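CG11501 (Drosophila melanogaster, PDB 3ZZO) acts as a secreted immune cytokine that promotes survival of Sindbis virus infection by suppressing the immune deficiency pathway. Local coordinates at residues V9-D14 against C31-C36. Residues are numbered along the deposited sequence; the frame is centred on the assembly and turned at random.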
loop_
_atom_site.group_PDB
_atom_site.type_symbol
_atom_site.label_atom_id
_atom_site.label_comp_id
_atom_site.label_asym_id
_atom_site.label_seq_id
_atom_site.Cartn_x
_atom_site.Cartn_y
_atom_site.Cartn_z
ATOM N N VAL A 9 2.443 -4.737 -3.418
ATOM C CA VAL A 9 3.832 -4.458 -3.656
ATOM C C VAL A 9 4.703 -5.543 -3.064
ATOM O O VAL A 9 4.564 -5.887 -1.884
ATOM C CB VAL A 9 4.233 -3.104 -3.054
ATOM C CG1 VAL A 9 5.702 -2.766 -3.340
ATOM C CG2 VAL A 9 3.319 -1.985 -3.544
ATOM N N GLU A 10 5.588 -6.115 -3.882
ATOM C CA GLU A 10 6.613 -7.039 -3.406
ATOM C C GLU A 10 7.944 -6.323 -3.496
ATOM O O GLU A 10 8.229 -5.641 -4.480
ATOM C CB GLU A 10 6.666 -8.315 -4.259
ATOM C CG GLU A 10 5.429 -9.137 -4.165
ATOM C CD GLU A 10 5.565 -10.457 -4.943
ATOM O OE1 GLU A 10 6.675 -10.852 -5.399
ATOM O OE2 GLU A 10 4.500 -11.091 -5.174
ATOM N N PHE A 11 8.763 -6.468 -2.459
ATOM C CA PHE A 11 9.997 -5.690 -2.395
ATOM C C PHE A 11 10.986 -6.366 -1.466
ATOM O O PHE A 11 10.604 -7.197 -0.624
ATOM C CB PHE A 11 9.689 -4.268 -1.884
ATOM C CG PHE A 11 9.120 -4.215 -0.474
ATOM C CD1 PHE A 11 7.756 -4.416 -0.252
ATOM C CD2 PHE A 11 9.949 -3.973 0.614
ATOM C CE1 PHE A 11 7.269 -4.402 1.038
ATOM C CE2 PHE A 11 9.437 -3.959 1.919
ATOM C CZ PHE A 11 8.099 -4.172 2.114
ATOM N N LYS A 12 12.231 -5.971 -1.572
ATOM C CA LYS A 12 13.269 -6.347 -0.619
ATOM C C LYS A 12 13.721 -5.079 0.094
ATOM O O LYS A 12 13.343 -3.971 -0.279
ATOM C CB LYS A 12 14.405 -7.096 -1.302
ATOM C CG LYS A 12 13.991 -8.507 -1.653
ATOM C CD LYS A 12 15.038 -9.295 -2.484
ATOM C CE LYS A 12 14.531 -10.710 -2.812
ATOM N NZ LYS A 12 15.419 -11.376 -3.796
ATOM N N MET A 13 14.469 -5.245 1.176
ATOM C CA MET A 13 14.866 -4.135 2.042
ATOM C C MET A 13 16.352 -4.225 2.321
ATOM O O MET A 13 16.855 -5.280 2.704
ATOM C CB MET A 13 14.130 -4.260 3.414
ATOM C CG MET A 13 12.637 -4.158 3.291
ATOM S SD MET A 13 11.814 -4.330 4.860
ATOM C CE MET A 13 12.148 -2.719 5.578
ATOM N N ASP A 14 17.049 -3.122 2.211
ATOM C CA ASP A 14 18.458 -3.093 2.575
ATOM C C ASP A 14 18.701 -3.060 4.064
ATOM O O ASP A 14 19.694 -3.576 4.557
ATOM C CB ASP A 14 19.127 -1.885 1.948
ATOM C CG ASP A 14 19.154 -1.939 0.438
ATOM O OD1 ASP A 14 19.216 -3.050 -0.149
ATOM O OD2 ASP A 14 19.028 -0.857 -0.114
ATOM N N CYS A 31 9.415 -9.190 0.921
ATOM C CA CYS A 31 8.270 -8.760 1.706
ATOM C C CYS A 31 7.110 -8.468 0.777
ATOM O O CYS A 31 7.323 -8.176 -0.415
ATOM C CB CYS A 31 8.565 -7.433 2.420
ATOM S SG CYS A 31 10.025 -7.365 3.457
ATOM N N GLU A 32 5.897 -8.510 1.297
ATOM C CA GLU A 32 4.735 -8.089 0.534
ATOM C C GLU A 32 3.853 -7.200 1.386
ATOM O O GLU A 32 3.739 -7.380 2.592
ATOM C CB GLU A 32 3.964 -9.288 0.029
ATOM C CG GLU A 32 3.384 -10.109 1.013
ATOM C CD GLU A 32 2.657 -11.371 0.451
ATOM O OE1 GLU A 32 3.199 -11.995 -0.500
ATOM O OE2 GLU A 32 1.520 -11.731 0.946
ATOM N N VAL A 33 3.220 -6.244 0.737
ATOM C CA VAL A 33 2.339 -5.315 1.424
ATOM C C VAL A 33 1.250 -4.857 0.445
ATOM O O VAL A 33 1.477 -4.766 -0.763
ATOM C CB VAL A 33 3.153 -4.107 1.966
ATOM C CG1 VAL A 33 3.749 -3.240 0.837
ATOM C CG2 VAL A 33 2.325 -3.251 2.947
ATOM N N THR A 34 0.083 -4.511 0.988
ATOM C CA THR A 34 -1.001 -3.908 0.229
ATOM C C THR A 34 -1.110 -2.481 0.733
ATOM O O THR A 34 -1.334 -2.281 1.926
ATOM C CB THR A 34 -2.313 -4.659 0.433
ATOM O OG1 THR A 34 -2.133 -6.009 0.014
ATOM C CG2 THR A 34 -3.420 -4.067 -0.368
ATOM N N ILE A 35 -0.974 -1.503 -0.171
ATOM C CA ILE A 35 -0.949 -0.093 0.189
ATOM C C ILE A 35 -2.081 0.671 -0.452
ATOM O O ILE A 35 -2.649 0.293 -1.468
ATOM C CB ILE A 35 0.407 0.553 -0.221
ATOM C CG1 ILE A 35 0.630 0.515 -1.738
ATOM C CG2 ILE A 35 1.552 -0.054 0.557
ATOM C CD1 ILE A 35 1.768 1.387 -2.239
ATOM N N CYS A 36 -2.369 1.819 0.165
ATOM C CA CYS A 36 -3.186 2.859 -0.413
ATOM C C CYS A 36 -2.299 3.905 -1.094
ATOM O O CYS A 36 -1.065 3.761 -1.127
ATOM C CB CYS A 36 -4.078 3.493 0.667
ATOM S SG CYS A 36 -5.173 2.311 1.505
#
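Strands 9-13 and 31-35 pair as antiparallel neighbours, held by four backbone hydrogen bonds. V9 and V33 form one hydrogen-bonded pair, F11 and C31 the other. The straightest bond runs from V9 N to V33 O, 2.8 Å long and nearly along the C=O axis. Between these two pairs, E10 and E32 form a non-hydrogen-bonded pair, where E10 CA also makes a CA-H...O contact with C31 O at 3.3 Å.

The F11 side chain reaches across to C31 and V33. A chi1 of 62° tucks CG between the two backbone branches and carries the ring over toward the partner strand. From CB outward, CD1 passes C31 O and CD2 lies near C31 CB. F11 CE1 reaches V33 CG1 at 3.7 Å, where the two side chains cross obliquely. F11 CE2 comes to 3.8 Å from C31 SG. At the tip, F11 CZ lies 3.3 Å from C31 CB. C31 CB sits over one face of the F11 ring in a CH-pi contact, 3.6 Å from the centroid and offset toward the CZ rim. C31 SG stands obliquely to the ring, 4.4 Å from its centroid, as a sulfur-aromatic contact. M13 SD packs against C31 SG at 3.8 Å. Farther along, V9 CG2 meets I35 CD1.

E10 and E32 share the other face of the sheet. E10 forms a salt bridge with K85, which probably eases repulsion between the two carboxylates.

The two strands are the central pair of the four-stranded sheet of the ferredoxin-like SD1 subdomain. Strand 24-25 lies beyond 31-35, and strand 81-89 beyond 6-13. C31 is disulfide-bonded to C18. On the face bearing F11, V33 and I35, helix 69-75 covers the sheet, and its F72 meets F11 edge-to-face.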